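Local coordinates for putative protein-disulfide isomerase (Pseudomonas syringae pv. tomato, PDB 3GN3) that is of unknown function but, as a putative protein-disulfide isomerase of the DsbA family, probably acts in thiol-disulfide chemistry on other proteins, at residues R16-F21 and F158-L163; T25-V30 and S92-F97; H60-V65 and L108-N113. One frame throughout, in Å; residues are numbered along the deposited sequence.

Interaction 1 of 3, residues R16-F21 and F158-L163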
ATOM      1  N   ARG A  16      19.842   9.878  -9.377  1.00 40.03           N
ATOM      2  CA  ARG A  16      19.021   9.851  -8.172  1.00 39.62           C
ATOM      3  C   ARG A  16      17.634  10.422  -8.483  1.00 38.28           C
ATOM      4  O   ARG A  16      17.521  11.567  -8.891  1.00 38.31           O
ATOM      5  CB  ARG A  16      19.700  10.581  -7.009  1.00 40.12           C
ATOM      6  CG  ARG A  16      20.987   9.908  -6.567  1.00 43.98           C
ATOM      7  CD  ARG A  16      21.365  10.265  -5.126  1.00 50.83           C
ATOM      8  NE  ARG A  16      22.089   9.169  -4.457  1.00 55.89           N
ATOM      9  CZ  ARG A  16      23.415   8.977  -4.499  1.00 58.47           C
ATOM     10  NH1 ARG A  16      24.210   9.801  -5.179  1.00 61.03           N
ATOM     11  NH2 ARG A  16      23.954   7.945  -3.863  1.00 58.97           N
ATOM     12  N   LEU A  17      16.591   9.613  -8.284  1.00 36.73           N
ATOM     13  CA  LEU A  17      15.227   9.993  -8.639  1.00 35.04           C
ATOM     14  C   LEU A  17      14.448  10.599  -7.470  1.00 34.46           C
ATOM     15  O   LEU A  17      14.258   9.963  -6.422  1.00 34.50           O
ATOM     16  CB  LEU A  17      14.475   8.799  -9.255  1.00 34.59           C
ATOM     17  CG  LEU A  17      13.035   9.007  -9.750  1.00 33.62           C
ATOM     18  CD1 LEU A  17      12.887  10.168 -10.728  1.00 31.18           C
ATOM     19  CD2 LEU A  17      12.456   7.720 -10.344  1.00 31.06           C
ATOM     20  N   PHE A  18      13.997  11.831  -7.672  1.00 33.35           N
ATOM     21  CA  PHE A  18      13.281  12.581  -6.659  1.00 32.84           C
ATOM     22  C   PHE A  18      11.854  12.789  -7.120  1.00 32.70           C
ATOM     23  O   PHE A  18      11.611  13.576  -8.041  1.00 32.85           O
ATOM     24  CB  PHE A  18      13.939  13.939  -6.469  1.00 32.49           C
ATOM     25  CG  PHE A  18      13.382  14.739  -5.338  1.00 33.14           C
ATOM     26  CD1 PHE A  18      13.281  14.204  -4.061  1.00 33.50           C
ATOM     27  CD2 PHE A  18      13.002  16.051  -5.528  1.00 34.41           C
ATOM     28  CE1 PHE A  18      12.782  14.968  -3.007  1.00 33.14           C
ATOM     29  CE2 PHE A  18      12.511  16.823  -4.463  1.00 34.44           C
ATOM     30  CZ  PHE A  18      12.399  16.278  -3.216  1.00 33.38           C
ATOM     31  N   GLU A  19      10.911  12.080  -6.499  1.00 32.22           N
ATOM     32  CA  GLU A  19       9.507  12.193  -6.898  1.00 31.75           C
ATOM     33  C   GLU A  19       8.715  12.937  -5.852  1.00 31.81           C
ATOM     34  O   GLU A  19       8.853  12.664  -4.653  1.00 32.66           O
ATOM     35  CB  GLU A  19       8.906  10.827  -7.150  1.00 31.08           C
ATOM     36  CG  GLU A  19       9.659  10.055  -8.190  1.00 31.51           C
ATOM     37  CD  GLU A  19       9.083   8.692  -8.408  1.00 32.73           C
ATOM     38  OE1 GLU A  19       8.016   8.586  -9.053  1.00 34.24           O
ATOM     39  OE2 GLU A  19       9.698   7.725  -7.926  1.00 31.75           O
ATOM     40  N   VAL A  20       7.897  13.885  -6.298  1.00 31.11           N
ATOM     41  CA  VAL A  20       7.108  14.695  -5.384  1.00 30.66           C
ATOM     42  C   VAL A  20       5.645  14.664  -5.800  1.00 30.42           C
ATOM     43  O   VAL A  20       5.313  14.984  -6.957  1.00 30.22           O
ATOM     44  CB  VAL A  20       7.568  16.175  -5.374  1.00 30.58           C
ATOM     45  CG1 VAL A  20       6.947  16.898  -4.199  1.00 30.24           C
ATOM     46  CG2 VAL A  20       9.080  16.277  -5.308  1.00 31.28           C
ATOM     47  N   PHE A  21       4.784  14.299  -4.848  1.00 29.84           N
ATOM     48  CA  PHE A  21       3.353  14.182  -5.071  1.00 29.34           C
ATOM     49  C   PHE A  21       2.716  15.473  -4.651  1.00 29.84           C
ATOM     50  O   PHE A  21       2.833  15.886  -3.501  1.00 30.17           O
ATOM     51  CB  PHE A  21       2.765  12.988  -4.289  1.00 29.19           C
ATOM     52  CG  PHE A  21       3.149  11.653  -4.854  1.00 27.95           C
ATOM     53  CD1 PHE A  21       2.300  10.995  -5.751  1.00 26.49           C
ATOM     54  CD2 PHE A  21       4.384  11.068  -4.537  1.00 26.93           C
ATOM     55  CE1 PHE A  21       2.659   9.748  -6.312  1.00 25.24           C
ATOM     56  CE2 PHE A  21       4.764   9.822  -5.087  1.00 26.45           C
ATOM     57  CZ  PHE A  21       3.892   9.160  -5.976  1.00 25.95           C
ATOM     58  N   PHE A 158       7.280  13.090  -0.539  1.00 27.69           N
ATOM     59  CA  PHE A 158       8.530  13.044  -1.284  1.00 27.99           C
ATOM     60  C   PHE A 158       9.033  11.619  -1.372  1.00 27.85           C
ATOM     61  O   PHE A 158       8.974  10.903  -0.397  1.00 28.48           O
ATOM     62  CB  PHE A 158       9.584  13.920  -0.572  1.00 28.47           C
ATOM     63  CG  PHE A 158       9.115  15.319  -0.297  1.00 28.37           C
ATOM     64  CD1 PHE A 158       9.281  16.321  -1.259  1.00 28.93           C
ATOM     65  CD2 PHE A 158       8.460  15.627   0.899  1.00 27.89           C
ATOM     66  CE1 PHE A 158       8.826  17.605  -1.035  1.00 27.43           C
ATOM     67  CE2 PHE A 158       8.001  16.911   1.147  1.00 26.79           C
ATOM     68  CZ  PHE A 158       8.192  17.907   0.177  1.00 29.40           C
ATOM     69  N   MET A 159       9.516  11.204  -2.533  1.00 27.80           N
ATOM     70  CA  MET A 159      10.136   9.880  -2.683  1.00 27.72           C
ATOM     71  C   MET A 159      11.558  10.063  -3.200  1.00 28.37           C
ATOM     72  O   MET A 159      11.799  10.897  -4.074  1.00 29.19           O
ATOM     73  CB  MET A 159       9.337   8.966  -3.651  1.00 26.52           C
ATOM     74  CG  MET A 159       7.954   8.543  -3.127  1.00 24.21           C
ATOM     75  SD  MET A 159       7.135   7.038  -3.760  1.00 15.50           S
ATOM     76  CE  MET A 159       7.536   7.100  -5.525  1.00 12.62           C
ATOM     77  N   ILE A 160      12.499   9.304  -2.660  1.00 28.76           N
ATOM     78  CA  ILE A 160      13.835   9.240  -3.241  1.00 29.39           C
ATOM     79  C   ILE A 160      14.074   7.807  -3.697  1.00 30.39           C
ATOM     80  O   ILE A 160      13.978   6.879  -2.902  1.00 30.98           O
ATOM     81  CB  ILE A 160      14.934   9.647  -2.241  1.00 29.09           C
ATOM     82  CG1 ILE A 160      14.740  11.091  -1.791  1.00 28.31           C
ATOM     83  CG2 ILE A 160      16.308   9.490  -2.856  1.00 26.92           C
ATOM     84  CD1 ILE A 160      15.653  11.441  -0.645  1.00 28.70           C
ATOM     85  N   ASN A 161      14.379   7.635  -4.976  1.00 31.08           N
ATOM     86  CA  ASN A 161      14.517   6.305  -5.564  1.00 31.71           C
ATOM     87  C   ASN A 161      13.417   5.305  -5.141  1.00 31.92           C
ATOM     88  O   ASN A 161      13.694   4.159  -4.762  1.00 32.30           O
ATOM     89  CB  ASN A 161      15.917   5.763  -5.300  1.00 31.58           C
ATOM     90  CG  ASN A 161      16.986   6.508  -6.090  1.00 33.94           C
ATOM     91  OD1 ASN A 161      16.704   7.219  -7.078  1.00 35.44           O
ATOM     92  ND2 ASN A 161      18.224   6.347  -5.666  1.00 34.90           N
ATOM     93  N   GLY A 162      12.167   5.753  -5.198  1.00 31.65           N
ATOM     94  CA  GLY A 162      11.036   4.851  -5.042  1.00 31.01           C
ATOM     95  C   GLY A 162      10.634   4.604  -3.607  1.00 30.66           C
ATOM     96  O   GLY A 162       9.661   3.913  -3.350  1.00 30.70           O
ATOM     97  N   LEU A 163      11.376   5.173  -2.663  1.00 30.61           N
ATOM     98  CA  LEU A 163      10.974   5.124  -1.251  1.00 30.07           C
ATOM     99  C   LEU A 163      10.460   6.465  -0.748  1.00 30.17           C
ATOM    100  O   LEU A 163      11.081   7.514  -0.959  1.00 30.00           O
ATOM    101  CB  LEU A 163      12.105   4.606  -0.354  1.00 29.08           C
ATOM    102  CG  LEU A 163      12.457   3.132  -0.541  1.00 28.58           C
ATOM    103  CD1 LEU A 163      13.493   2.745   0.489  1.00 28.20           C
ATOM    104  CD2 LEU A 163      11.225   2.205  -0.466  1.00 27.63           C
TER
HETATM  105  O   HOH W   1      11.699   8.388  -6.097  1.00 25.01           O

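Interaction 2 of 3, residues T25-V30 and S92-F97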
ATOM      1  N   THR A  25      -3.795  22.621  -5.636  1.00 34.52           N
ATOM      2  CA  THR A  25      -4.408  23.690  -4.837  1.00 34.43           C
ATOM      3  C   THR A  25      -4.153  23.547  -3.338  1.00 34.37           C
ATOM      4  O   THR A  25      -4.880  24.127  -2.521  1.00 34.69           O
ATOM      5  CB  THR A  25      -5.947  23.805  -5.068  1.00 34.41           C
ATOM      6  OG1 THR A  25      -6.591  22.575  -4.702  1.00 34.72           O
ATOM      7  CG2 THR A  25      -6.258  24.128  -6.506  1.00 33.73           C
ATOM      8  N   CYS A  26      -3.142  22.769  -2.968  1.00 34.12           N
ATOM      9  CA  CYS A  26      -2.826  22.562  -1.553  1.00 33.82           C
ATOM     10  C   CYS A  26      -1.707  23.511  -1.125  1.00 33.50           C
ATOM     11  O   CYS A  26      -0.683  23.599  -1.788  1.00 33.12           O
ATOM     12  CB  CYS A  26      -2.470  21.098  -1.313  1.00 33.80           C
ATOM     13  SG  CYS A  26      -1.269  20.734   0.023  1.00 35.48           S
ATOM     14  N   PRO A  27      -1.900  24.233  -0.010  1.00 33.75           N
ATOM     15  CA  PRO A  27      -0.926  25.275   0.396  1.00 33.67           C
ATOM     16  C   PRO A  27       0.504  24.743   0.575  1.00 34.08           C
ATOM     17  O   PRO A  27       1.476  25.395   0.145  1.00 34.32           O
ATOM     18  CB  PRO A  27      -1.487  25.801   1.727  1.00 33.17           C
ATOM     19  CG  PRO A  27      -2.481  24.773   2.189  1.00 33.41           C
ATOM     20  CD  PRO A  27      -3.018  24.106   0.949  1.00 33.85           C
ATOM     21  N   PHE A  28       0.625  23.558   1.179  1.00 34.07           N
ATOM     22  CA  PHE A  28       1.929  22.947   1.431  1.00 33.79           C
ATOM     23  C   PHE A  28       2.549  22.480   0.139  1.00 33.74           C
ATOM     24  O   PHE A  28       3.780  22.574  -0.038  1.00 33.54           O
ATOM     25  CB  PHE A  28       1.799  21.796   2.437  1.00 33.96           C
ATOM     26  CG  PHE A  28       1.045  22.178   3.683  1.00 34.46           C
ATOM     27  CD1 PHE A  28       1.662  22.950   4.676  1.00 36.11           C
ATOM     28  CD2 PHE A  28      -0.286  21.803   3.846  1.00 35.10           C
ATOM     29  CE1 PHE A  28       0.958  23.334   5.844  1.00 36.91           C
ATOM     30  CE2 PHE A  28      -1.004  22.169   4.997  1.00 37.01           C
ATOM     31  CZ  PHE A  28      -0.372  22.946   6.005  1.00 36.80           C
ATOM     32  N   SER A  29       1.694  21.982  -0.763  1.00 33.72           N
ATOM     33  CA  SER A  29       2.129  21.550  -2.090  1.00 33.80           C
ATOM     34  C   SER A  29       2.709  22.713  -2.875  1.00 33.43           C
ATOM     35  O   SER A  29       3.801  22.597  -3.414  1.00 33.63           O
ATOM     36  CB  SER A  29       0.993  20.887  -2.868  1.00 34.14           C
ATOM     37  OG  SER A  29       0.679  19.622  -2.320  1.00 35.83           O
ATOM     38  N   VAL A  30       1.983  23.828  -2.905  1.00 33.59           N
ATOM     39  CA  VAL A  30       2.417  25.085  -3.538  1.00 34.03           C
ATOM     40  C   VAL A  30       3.804  25.532  -3.033  1.00 34.66           C
ATOM     41  O   VAL A  30       4.718  25.791  -3.824  1.00 34.66           O
ATOM     42  CB  VAL A  30       1.347  26.207  -3.317  1.00 34.08           C
ATOM     43  CG1 VAL A  30       1.902  27.587  -3.668  1.00 33.59           C
ATOM     44  CG2 VAL A  30       0.075  25.898  -4.111  1.00 32.47           C
ATOM     45  N   SER A  92      -0.075  30.329  -7.865  1.00 37.04           N
ATOM     46  CA  SER A  92      -0.097  31.783  -7.602  1.00 38.22           C
ATOM     47  C   SER A  92      -1.436  32.328  -7.149  1.00 38.79           C
ATOM     48  O   SER A  92      -1.486  33.299  -6.408  1.00 38.75           O
ATOM     49  CB  SER A  92       0.289  32.552  -8.845  1.00 38.30           C
ATOM     50  OG  SER A  92       1.527  32.097  -9.329  1.00 40.75           O
ATOM     51  N   HIS A  93      -2.519  31.731  -7.632  1.00 39.84           N
ATOM     52  CA  HIS A  93      -3.868  32.147  -7.251  1.00 40.69           C
ATOM     53  C   HIS A  93      -4.583  30.989  -6.545  1.00 41.20           C
ATOM     54  O   HIS A  93      -5.756  30.716  -6.810  1.00 41.54           O
ATOM     55  CB  HIS A  93      -4.647  32.568  -8.496  1.00 40.68           C
ATOM     56  CG  HIS A  93      -4.016  33.692  -9.257  1.00 42.05           C
ATOM     57  ND1 HIS A  93      -3.102  33.483 -10.271  1.00 41.71           N
ATOM     58  CD2 HIS A  93      -4.173  35.036  -9.157  1.00 41.15           C
ATOM     59  CE1 HIS A  93      -2.735  34.651 -10.769  1.00 41.72           C
ATOM     60  NE2 HIS A  93      -3.371  35.607 -10.113  1.00 42.13           N
ATOM     61  N   ARG A  94      -3.862  30.312  -5.652  1.00 41.70           N
ATOM     62  CA  ARG A  94      -4.330  29.081  -5.035  1.00 42.47           C
ATOM     63  C   ARG A  94      -5.717  29.243  -4.441  1.00 43.42           C
ATOM     64  O   ARG A  94      -6.653  28.482  -4.747  1.00 43.26           O
ATOM     65  CB  ARG A  94      -3.349  28.610  -3.965  1.00 41.96           C
ATOM     66  CG  ARG A  94      -3.571  27.177  -3.575  1.00 41.50           C
ATOM     67  CD  ARG A  94      -3.001  26.867  -2.223  1.00 40.59           C
ATOM     68  NE  ARG A  94      -3.598  27.710  -1.195  1.00 41.52           N
ATOM     69  CZ  ARG A  94      -4.787  27.504  -0.643  1.00 40.45           C
ATOM     70  NH1 ARG A  94      -5.534  26.479  -1.010  1.00 41.03           N
ATOM     71  NH2 ARG A  94      -5.233  28.338   0.271  1.00 40.07           N
ATOM     72  N   GLU A  95      -5.855  30.266  -3.619  1.00 44.35           N
ATOM     73  CA  GLU A  95      -7.084  30.482  -2.919  1.00 45.93           C
ATOM     74  C   GLU A  95      -8.289  30.549  -3.856  1.00 46.23           C
ATOM     75  O   GLU A  95      -9.364  30.079  -3.511  1.00 46.93           O
ATOM     76  CB  GLU A  95      -6.963  31.740  -2.117  1.00 46.38           C
ATOM     77  CG  GLU A  95      -7.959  31.802  -1.024  1.00 51.18           C
ATOM     78  CD  GLU A  95      -7.552  32.808   0.013  1.00 57.97           C
ATOM     79  OE1 GLU A  95      -7.236  32.361   1.143  1.00 60.73           O
ATOM     80  OE2 GLU A  95      -7.519  34.029  -0.309  1.00 60.14           O
ATOM     81  N   GLU A  96      -8.105  31.117  -5.045  1.00 46.50           N
ATOM     82  CA  GLU A  96      -9.196  31.277  -6.005  1.00 46.41           C
ATOM     83  C   GLU A  96      -9.639  29.971  -6.647  1.00 45.81           C
ATOM     84  O   GLU A  96     -10.635  29.938  -7.358  1.00 45.65           O
ATOM     85  CB  GLU A  96      -8.772  32.205  -7.129  1.00 46.64           C
ATOM     86  CG  GLU A  96      -8.714  33.676  -6.790  1.00 48.63           C
ATOM     87  CD  GLU A  96      -7.904  34.420  -7.846  1.00 51.48           C
ATOM     88  OE1 GLU A  96      -8.321  34.412  -9.032  1.00 50.23           O
ATOM     89  OE2 GLU A  96      -6.832  34.973  -7.486  1.00 54.03           O
ATOM     90  N   PHE A  97      -8.869  28.912  -6.450  1.00 45.18           N
ATOM     91  CA  PHE A  97      -9.222  27.620  -7.005  1.00 44.40           C
ATOM     92  C   PHE A  97      -9.545  26.625  -5.880  1.00 44.30           C
ATOM     93  O   PHE A  97      -9.440  25.415  -6.064  1.00 44.20           O
ATOM     94  CB  PHE A  97      -8.082  27.095  -7.862  1.00 44.06           C
ATOM     95  CG  PHE A  97      -7.841  27.882  -9.113  1.00 43.85           C
ATOM     96  CD1 PHE A  97      -8.645  27.692 -10.241  1.00 42.86           C
ATOM     97  CD2 PHE A  97      -6.774  28.791  -9.185  1.00 44.17           C
ATOM     98  CE1 PHE A  97      -8.415  28.404 -11.418  1.00 42.45           C
ATOM     99  CE2 PHE A  97      -6.522  29.508 -10.355  1.00 43.43           C
ATOM    100  CZ  PHE A  97      -7.346  29.314 -11.481  1.00 42.96           C
TER

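Interaction 3 of 3, residues H60-V65 and L108-N113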
ATOM      1  N   HIS A  60     -10.348  18.666  -1.809  1.00 33.85           N
ATOM      2  CA  HIS A  60     -10.165  19.826  -2.689  1.00 34.01           C
ATOM      3  C   HIS A  60     -11.100  19.646  -3.917  1.00 33.66           C
ATOM      4  O   HIS A  60     -10.720  19.017  -4.907  1.00 33.43           O
ATOM      5  CB  HIS A  60      -8.686  19.942  -3.106  1.00 34.14           C
ATOM      6  CG  HIS A  60      -7.779  20.372  -1.993  1.00 35.88           C
ATOM      7  ND1 HIS A  60      -7.086  21.563  -2.016  1.00 37.84           N
ATOM      8  CD2 HIS A  60      -7.482  19.788  -0.806  1.00 37.25           C
ATOM      9  CE1 HIS A  60      -6.398  21.693  -0.893  1.00 37.36           C
ATOM     10  NE2 HIS A  60      -6.620  20.631  -0.142  1.00 37.26           N
ATOM     11  N   MET A  61     -12.318  20.184  -3.832  1.00 33.20           N
ATOM     12  CA  MET A  61     -13.434  19.760  -4.714  1.00 33.32           C
ATOM     13  C   MET A  61     -13.280  20.053  -6.221  1.00 33.79           C
ATOM     14  O   MET A  61     -13.865  19.351  -7.061  1.00 33.85           O
ATOM     15  CB  MET A  61     -14.797  20.219  -4.166  1.00 33.00           C
ATOM     16  CG  MET A  61     -15.278  19.407  -2.932  1.00 32.15           C
ATOM     17  SD  MET A  61     -16.792  19.917  -2.045  1.00 28.74           S
ATOM     18  CE  MET A  61     -16.483  21.636  -1.628  1.00 29.57           C
ATOM     19  N   PHE A  62     -12.464  21.043  -6.576  1.00 33.78           N
ATOM     20  CA  PHE A  62     -12.183  21.258  -7.989  1.00 33.81           C
ATOM     21  C   PHE A  62     -10.884  20.598  -8.453  1.00 33.57           C
ATOM     22  O   PHE A  62     -10.388  20.891  -9.549  1.00 34.24           O
ATOM     23  CB  PHE A  62     -12.234  22.754  -8.368  1.00 34.46           C
ATOM     24  CG  PHE A  62     -13.594  23.219  -8.848  1.00 35.72           C
ATOM     25  CD1 PHE A  62     -14.232  24.287  -8.237  1.00 38.09           C
ATOM     26  CD2 PHE A  62     -14.235  22.576  -9.906  1.00 38.25           C
ATOM     27  CE1 PHE A  62     -15.505  24.722  -8.673  1.00 39.95           C
ATOM     28  CE2 PHE A  62     -15.500  22.995 -10.354  1.00 39.64           C
ATOM     29  CZ  PHE A  62     -16.137  24.074  -9.732  1.00 38.85           C
ATOM     30  N   SER A  63     -10.357  19.672  -7.659  1.00 32.77           N
ATOM     31  CA  SER A  63      -9.074  19.067  -7.969  1.00 32.44           C
ATOM     32  C   SER A  63      -9.105  18.296  -9.282  1.00 33.19           C
ATOM     33  O   SER A  63      -8.170  18.393 -10.093  1.00 33.14           O
ATOM     34  CB  SER A  63      -8.612  18.156  -6.833  1.00 32.20           C
ATOM     35  OG  SER A  63      -7.379  17.527  -7.147  1.00 30.92           O
ATOM     36  N   GLY A  64     -10.163  17.514  -9.485  1.00 33.29           N
ATOM     37  CA  GLY A  64     -10.301  16.716 -10.710  1.00 34.16           C
ATOM     38  C   GLY A  64     -10.294  17.545 -11.991  1.00 34.39           C
ATOM     39  O   GLY A  64      -9.667  17.155 -12.987  1.00 34.62           O
ATOM     40  N   VAL A  65     -10.976  18.688 -11.959  1.00 34.51           N
ATOM     41  CA  VAL A  65     -10.994  19.608 -13.089  1.00 35.03           C
ATOM     42  C   VAL A  65      -9.570  20.118 -13.295  1.00 35.90           C
ATOM     43  O   VAL A  65      -9.005  20.009 -14.391  1.00 36.57           O
ATOM     44  CB  VAL A  65     -11.919  20.815 -12.832  1.00 35.02           C
ATOM     45  CG1 VAL A  65     -11.834  21.808 -13.984  1.00 34.63           C
ATOM     46  CG2 VAL A  65     -13.335  20.375 -12.599  1.00 33.63           C
ATOM     47  N   LEU A 108     -18.535  27.677  -4.925  1.00 46.29           N
ATOM     48  CA  LEU A 108     -19.825  26.989  -4.909  1.00 46.51           C
ATOM     49  C   LEU A 108     -20.686  27.384  -6.122  1.00 46.46           C
ATOM     50  O   LEU A 108     -21.533  26.609  -6.575  1.00 46.40           O
ATOM     51  CB  LEU A 108     -20.571  27.252  -3.601  1.00 46.26           C
ATOM     52  CG  LEU A 108     -20.047  26.485  -2.387  1.00 46.44           C
ATOM     53  CD1 LEU A 108     -20.825  26.839  -1.138  1.00 45.19           C
ATOM     54  CD2 LEU A 108     -20.080  24.974  -2.627  1.00 46.82           C
ATOM     55  N   ASP A 109     -20.426  28.571  -6.663  1.00 46.38           N
ATOM     56  CA  ASP A 109     -21.188  29.071  -7.788  1.00 46.46           C
ATOM     57  C   ASP A 109     -20.399  29.112  -9.086  1.00 46.36           C
ATOM     58  O   ASP A 109     -20.829  29.769 -10.038  1.00 46.63           O
ATOM     59  CB  ASP A 109     -21.799  30.435  -7.460  1.00 46.37           C
ATOM     60  CG  ASP A 109     -22.830  30.348  -6.348  1.00 47.97           C
ATOM     61  OD1 ASP A 109     -23.694  29.424  -6.379  1.00 49.60           O
ATOM     62  OD2 ASP A 109     -22.777  31.199  -5.435  1.00 48.81           O
ATOM     63  N   ALA A 110     -19.274  28.389  -9.144  1.00 45.72           N
ATOM     64  CA  ALA A 110     -18.495  28.281 -10.390  1.00 44.81           C
ATOM     65  C   ALA A 110     -18.668  26.924 -11.034  1.00 44.26           C
ATOM     66  O   ALA A 110     -19.009  25.959 -10.371  1.00 44.15           O
ATOM     67  CB  ALA A 110     -17.019  28.566 -10.149  1.00 44.74           C
ATOM     68  N   THR A 111     -18.403  26.855 -12.328  1.00 43.77           N
ATOM     69  CA  THR A 111     -18.588  25.633 -13.090  1.00 43.73           C
ATOM     70  C   THR A 111     -17.239  25.101 -13.541  1.00 43.50           C
ATOM     71  O   THR A 111     -16.269  25.852 -13.578  1.00 43.35           O
ATOM     72  CB  THR A 111     -19.454  25.889 -14.355  1.00 44.01           C
ATOM     73  OG1 THR A 111     -18.725  26.713 -15.291  1.00 44.48           O
ATOM     74  CG2 THR A 111     -20.774  26.568 -13.972  1.00 43.31           C
ATOM     75  N   PRO A 112     -17.170  23.807 -13.905  1.00 43.35           N
ATOM     76  CA  PRO A 112     -15.949  23.338 -14.535  1.00 43.53           C
ATOM     77  C   PRO A 112     -15.451  24.293 -15.629  1.00 43.69           C
ATOM     78  O   PRO A 112     -14.254  24.556 -15.702  1.00 44.46           O
ATOM     79  CB  PRO A 112     -16.372  21.996 -15.116  1.00 42.98           C
ATOM     80  CG  PRO A 112     -17.311  21.498 -14.115  1.00 43.04           C
ATOM     81  CD  PRO A 112     -18.063  22.680 -13.586  1.00 43.09           C
ATOM     82  N   ASN A 113     -16.358  24.828 -16.445  1.00 43.71           N
ATOM     83  CA  ASN A 113     -15.977  25.761 -17.503  1.00 43.15           C
ATOM     84  C   ASN A 113     -15.440  27.089 -16.981  1.00 42.93           C
ATOM     85  O   ASN A 113     -14.523  27.636 -17.583  1.00 42.55           O
ATOM     86  CB  ASN A 113     -17.115  25.974 -18.503  1.00 43.02           C
ATOM     87  CG  ASN A 113     -17.114  24.940 -19.612  1.00 43.44           C
ATOM     88  OD1 ASN A 113     -18.169  24.598 -20.149  1.00 46.09           O
ATOM     89  ND2 ASN A 113     -15.938  24.426 -19.955  1.00 41.42           N
TER

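Interaction 1 of 3, residues R16-F21 and F158-L163
Strand 16-21 and the end of strand 157-160 run antiparallel, their axes 4.7 Å apart, with Glu19 and Met159 as a hydrogen-bonded pair between the non-hydrogen-bonded pairs Phe18-Ile160 and Val20-Phe158. Glu19 N donates to Met159 O at 2.8 Å, and Met159 N to Glu19 O. Past Ile160 a type I' turn, where Asn161 and Gly162 suit the positive phi values, joins strands 157-160 and 163-164 as a two-residue beta hairpin, its first strand set against central strand 16-22 of the thioredoxin-like sheet. Asn161 N still donates to Leu17 O, while its side-chain OD1 accepts from Leu17 N at 2.7 Å, the donor 26° above the amide carbonyl plane, prolonging the ladder by one bond. On one face Phe18 CZ and Phe158 CD1 meet at 3.7 Å, side chains alongside each other, and Ile181 covers Phe18 and Ile160. On the other, Met159 CG, anti to the carbonyl carbon, and a near-trans chi2 carry SD to the edge of Phe21, 3.9 Å from CE2, a Met-aromatic contact; the bend at chi3 (-40°) brings CE back to 3.3 Å from Glu19 OE2. A water donates to Leu17 O and Glu19 OE2 and accepts from Gly162 N. Glu19 OE1 makes a salt bridge with Arg53 and a hydrogen bond with Tyr146 OH; the charge of Arg53 probably favours the ionised carboxylate.

Interaction 2 of 3, residues T25-V30 and S92-F97
One hydrogen bond joins the two segments: Arg94 NH1 donates to Thr25 O at 2.9 Å with an N-H...O angle of 156°. The oxygen lies near the guanidinium plane, whereas the nitrogen stands 30° above the carbonyl plane. Arginine suits the place because its long chain, with CG anti to the backbone N (chi1 -164°), crosses the gap and then bends at chi3 to turn NH1 back to the carbonyl. A second polar bond lies within 25-30, where Cys26 SG accepts from Ser29 N at 3.3 Å and caps helix 27-33. Cys26, Pro27, Phe28 and Ser29 occupy the place of the CXXC motif of thioredoxin-fold proteins, at the start of the helix after the first long strand, with serine where the second cysteine would stand. The apolar contacts flank the arginine and the threonine. Pro27 CD sits over one face of the guanidinium, offset to its rim, and Val30 CG2 touches Arg94 CD at 3.7 Å. Thr25 turns its methyl CG2 to Phe97 CB, also 3.7 Å away, while its hydroxyl OG1 bonds with Glu23. Ile66 of helix 63-73 and Val90 of helix 79-92 both pack against Thr25 and Phe97.

Interaction 3 of 3, residues H60-V65 and L108-N113
The Phe62 ring meets Ala110 O at its edge, the oxygen lying in the ring plane 3.5 Å from CZ, while Pro112 approaches obliquely with its CD 4.1 Å from CE2. The proline and phenylalanine side chains cross at about a right angle, so they do not stack. Ala110 CB stands beside CE1 of Phe62 at 4.4 Å, its small size letting the backbone come close to the ring. Val65, in the first turn of helix 63-73, adds its CG2 methyl, 4.3 Å from Pro112 CB. Each segment runs from a loop into the start of a helix. Phe62 is the N-cap of helix 63-73, after a type I turn in which Ser63 N donates to His60 O; Thr111 is the N-cap of helix 112-123, its side chain capping a backbone N. Proline fits the first turn, where no backbone N-H is needed. The contact thus joins the N-terminal ends of two helices in the helical part inserted in the DsbA-type fold, beside the third subunit, whose Ala110 packs on Pro112. No hydrogen bond crosses here: cohesion rests on apolar burial, perhaps with a slight electrostatic gain where the ring's C-H edge meets Ala110 O.

From the N terminus, strand 16-22 leads directly into helix 27-33, so interactions 1 and 2 begin almost side by side in sequence although their centres are 22 Å apart. Interaction 1 closes the longest loop, joining the central strand to the hairpin of strands 157-160 and 163-164 and enclosing the whole helical insertion of this DsbA-type fold. Inside it, interaction 2 ties the helix start holding Cys26 to the loop after helix 79-92, and interaction 3 ties helix 63-73 to helix 112-123. These inner loops cross, since 60-65 lies between 25-30 and 92-97 while its partner 108-113 lies beyond. They also touch: Thr25 OG1 and His60 ND1 probably share a hydrogen bond, linking thioredoxin-like core and helical part.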